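Local coordinates for protein putative ADP-Ribosyltransferase Scabin (Streptomyces scabiei 87.22, PDB 5EWY) that probably catalyses the transfer of ADP-ribose from NAD+ to DNA, as a toxin of a plant-pathogenic bacterium, at residues 100-103 with 104-107; 184-187 with 188-191. All coordinates share one frame; numbering follows the deposited sequence.

How the contacts relate
Contact 1 and contact 2 sit on opposite sides of the chain's centre, their centres 32 Å apart and their nearest atoms about 19 Å from each other, so neither touches the other. Contact 1 comes first along the chain and starts the helix 103-108, close to the bound inhibitor. Contact 2 follows much later, where the strand 184-192 is interrupted at one edge of the four-stranded antiparallel sheet. The helix begun at contact 1 carries Tyr-106, whose side chain lies about 5 Å from the inhibitor and hydrogen-bonds to Ser-117 of its pocket. Contact 2, remote from contact 1, is a surface break in an edge strand, tied to the neighbouring strand by the Cys-176 to Cys-190 disulfide.

Contact 1. Residues 100-103 with 104-107; sequences QYDI and ESYV
Asp-102 grips Ser-105 through one carboxylate oxygen. Ser-105 N donates to Asp-102 OD2 at 2.9 Å, reaching it on the anti side and 24° out of the carboxylate plane. Ser-105 OG lies 3.0 Å from the same Asp-102 OD2, a bond that cannot be settled, since the hydroxyl hydrogen could be given elsewhere. This is the N-cap of helix 103-108: CG of Asp-102 stands anti to its own N (chi1 -176°), beside the carbonyl carbon, which carries OD2 forward to the backbone N of Ser-105. The turn itself closes with hydrogen bonds from Tyr-106 N to Asp-102 O at 3.0 Å and from Val-107 N to Ile-103 O at 2.9 Å.

The amide end of Gln-100 packs against Ser-105, its CD 3.6 Å from Ser-105 CB. The bend at chi2 (56°) folds the amide back so that OE1 accepts from Asp-102 N at 2.9 Å, in the carbonyl plane and on a lone pair, while NE2 hydrogen-bonds to Gln-111. A water donates to Asp-102 OD2 at 2.6 Å and to Glu-104 OE1.

Farther out, the Tyr-106 hydroxyl hydrogen-bonds to Ser-117 of the inhibitor pocket. With the Ser-105 N-H and a water on OD2 and a hydrogen bond to Thr-63 on OD1, Asp-102 is probably stabilised as an anion at the positive end of the helix dipole; the bridging water would probably soften its repulsion with Glu-104, whose OE1 lies 4.8 Å from Asp-102 OD2.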
# COMPACT_ATOMS: atom_id res chain seq x y z
N GLN A 100 -8.66 -1.26 -13.96
CA GLN A 100 -8.18 -2.61 -14.25
C GLN A 100 -8.21 -3.43 -12.96
O GLN A 100 -7.33 -3.29 -12.11
CB GLN A 100 -6.75 -2.51 -14.78
CG GLN A 100 -6.08 -3.84 -15.09
CD GLN A 100 -6.89 -4.67 -16.05
OE1 GLN A 100 -7.66 -5.55 -15.66
NE2 GLN A 100 -6.76 -4.37 -17.33
N TYR A 101 -9.19 -4.33 -12.85
CA TYR A 101 -9.28 -5.21 -11.69
C TYR A 101 -8.37 -6.43 -11.79
O TYR A 101 -8.18 -7.12 -10.79
CB TYR A 101 -10.73 -5.68 -11.49
CG TYR A 101 -11.54 -4.76 -10.61
CD1 TYR A 101 -12.05 -3.58 -11.11
CD2 TYR A 101 -11.76 -5.06 -9.27
CE1 TYR A 101 -12.80 -2.72 -10.31
CE2 TYR A 101 -12.49 -4.21 -8.47
CZ TYR A 101 -13.01 -3.05 -8.99
OH TYR A 101 -13.74 -2.19 -8.20
N ASP A 102 -7.80 -6.72 -12.96
CA ASP A 102 -6.90 -7.85 -13.06
C ASP A 102 -5.53 -7.47 -12.52
O ASP A 102 -4.89 -6.53 -13.02
CB ASP A 102 -6.76 -8.40 -14.47
CG ASP A 102 -5.90 -9.64 -14.50
OD1 ASP A 102 -6.38 -10.71 -14.05
OD2 ASP A 102 -4.73 -9.55 -14.93
N ILE A 103 -5.07 -8.21 -11.52
CA ILE A 103 -3.86 -7.83 -10.80
C ILE A 103 -2.63 -7.96 -11.68
O ILE A 103 -1.76 -7.08 -11.69
CB ILE A 103 -3.74 -8.65 -9.51
CG1 ILE A 103 -4.76 -8.13 -8.49
CG2 ILE A 103 -2.31 -8.56 -8.93
CD1 ILE A 103 -5.13 -9.13 -7.50
N GLU A 104 -2.52 -9.08 -12.41
CA GLU A 104 -1.36 -9.27 -13.28
C GLU A 104 -1.28 -8.15 -14.31
O GLU A 104 -0.19 -7.62 -14.58
CB GLU A 104 -1.46 -10.63 -13.96
CG GLU A 104 -0.16 -11.16 -14.50
CD GLU A 104 -0.31 -12.48 -15.22
OE1 GLU A 104 -1.45 -12.96 -15.45
OE2 GLU A 104 0.75 -13.04 -15.59
N SER A 105 -2.42 -7.77 -14.90
CA SER A 105 -2.43 -6.69 -15.89
C SER A 105 -1.96 -5.39 -15.27
O SER A 105 -1.14 -4.68 -15.85
CB SER A 105 -3.84 -6.51 -16.48
OG SER A 105 -4.27 -7.64 -17.21
N TYR A 106 -2.46 -5.07 -14.07
CA TYR A 106 -2.13 -3.81 -13.39
C TYR A 106 -0.64 -3.74 -13.06
O TYR A 106 -0.00 -2.70 -13.23
CB TYR A 106 -2.97 -3.71 -12.11
CG TYR A 106 -2.49 -2.69 -11.10
CD1 TYR A 106 -2.61 -1.33 -11.36
CD2 TYR A 106 -1.94 -3.08 -9.88
CE1 TYR A 106 -2.18 -0.39 -10.45
CE2 TYR A 106 -1.51 -2.14 -8.97
CZ TYR A 106 -1.63 -0.79 -9.26
OH TYR A 106 -1.21 0.17 -8.36
N VAL A 107 -0.08 -4.86 -12.60
CA VAL A 107 1.34 -4.91 -12.24
C VAL A 107 2.23 -4.77 -13.47
O VAL A 107 3.29 -4.13 -13.41
CB VAL A 107 1.61 -6.24 -11.51
CG1 VAL A 107 3.13 -6.53 -11.42
CG2 VAL A 107 0.97 -6.21 -10.13
O HOH W 1 -3.75 -11.49 -16.43

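Contact 2. Residues 184-187 with 188-191; sequences TEKM and SECV
Between Lys-186 and Glu-189 the backbone kinks through a tight turn, closed by a hydrogen bond from Glu-189 N to Lys-186 O at 2.9 Å, with the donor 43° out of the carbonyl plane and not on a lone pair. The two inner residues, Met-187 and Ser-188, both have the backbone torsions of a type I beta turn. One residue on, Cys-190 N makes a weak but nearly straight bond to Met-187 O, 3.5 Å long.

Over the turn, the side chains of its first and last residues meet. Lys-186 NZ forms a salt bridge with Glu-189 OE1, long and weak at 3.4 Å. The lysine reaches it by bending at chi3 (-67°), so that the chain runs across the carboxylate at a slant and CE comes within 3.5 Å of Glu-189 OE1. A water completes the link, accepting from Lys-186 NZ at 2.9 Å and donating to Glu-189 OE2, and thus joins the ammonium to the second carboxylate oxygen.

The turn interrupts strand 184-192, an edge strand of the four-stranded antiparallel sheet, which pairs with strand 172-179 as a beta hairpin. Backbone hydrogen bonds between Lys-186 and Pro-177 and between Val-191 and Val-175 hold the chain to that partner on either side of the break.

Cys-190 adds a covalent tie, its SG forming a disulfide with Cys-176 of the same partner strand. SG stands beside its own backbone N (chi1 -54°), a torsion that brings it back against the turn, 3.6 Å from Met-187 CA and 3.4 Å from Met-187 O. Glu-185, just before the turn, directs OE2 to hydrogen bonds with Tyr-136 and Asn-134 on strand 133-137.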
# COMPACT_ATOMS: atom_id res chain seq x y z
N THR A 184 18.02 8.39 -0.27
CA THR A 184 17.97 8.08 1.15
C THR A 184 16.86 8.89 1.80
O THR A 184 16.46 9.93 1.30
CB THR A 184 19.31 8.42 1.82
OG1 THR A 184 19.59 9.81 1.63
CG2 THR A 184 20.43 7.55 1.31
N GLU A 185 16.38 8.43 2.94
CA GLU A 185 15.36 9.17 3.66
C GLU A 185 15.98 10.31 4.46
O GLU A 185 17.06 10.15 5.05
CB GLU A 185 14.56 8.26 4.60
CG GLU A 185 13.70 7.27 3.89
CD GLU A 185 13.01 6.28 4.82
OE1 GLU A 185 13.69 5.54 5.56
OE2 GLU A 185 11.75 6.24 4.77
N LYS A 186 15.30 11.45 4.47
CA LYS A 186 15.70 12.62 5.25
C LYS A 186 15.00 12.49 6.60
O LYS A 186 13.90 13.00 6.81
CB LYS A 186 15.36 13.91 4.53
CG LYS A 186 16.03 14.01 3.16
CD LYS A 186 15.88 15.39 2.55
CE LYS A 186 14.45 15.71 2.19
NZ LYS A 186 14.35 17.02 1.47
N MET A 187 15.63 11.76 7.50
CA MET A 187 14.91 11.30 8.69
C MET A 187 14.58 12.41 9.67
O MET A 187 13.63 12.25 10.45
CB MET A 187 15.66 10.14 9.35
CG MET A 187 15.67 8.90 8.45
SD MET A 187 16.07 7.39 9.32
CE MET A 187 14.56 7.18 10.28
N SER A 188 15.28 13.55 9.65
CA SER A 188 14.87 14.65 10.49
C SER A 188 13.66 15.39 9.94
O SER A 188 13.13 16.29 10.61
CB SER A 188 16.01 15.65 10.67
OG SER A 188 17.07 15.07 11.41
N GLU A 189 13.20 15.02 8.75
CA GLU A 189 12.03 15.61 8.12
C GLU A 189 10.87 14.63 8.00
O GLU A 189 9.85 14.96 7.38
CB GLU A 189 12.39 16.18 6.75
CG GLU A 189 13.50 17.20 6.81
CD GLU A 189 13.90 17.70 5.43
OE1 GLU A 189 13.02 17.81 4.55
OE2 GLU A 189 15.10 17.96 5.25
N CYS A 190 10.95 13.47 8.65
CA CYS A 190 9.77 12.61 8.72
C CYS A 190 8.66 13.29 9.51
O CYS A 190 8.91 14.14 10.37
CB CYS A 190 10.11 11.26 9.36
SG CYS A 190 11.48 10.34 8.61
N VAL A 191 7.42 12.94 9.17
CA VAL A 191 6.23 13.53 9.79
C VAL A 191 5.26 12.42 10.13
O VAL A 191 4.99 11.54 9.29
CB VAL A 191 5.54 14.53 8.84
CG1 VAL A 191 4.36 15.22 9.53
CG2 VAL A 191 6.53 15.58 8.33
O HOH W 2 15.81 18.96 3.06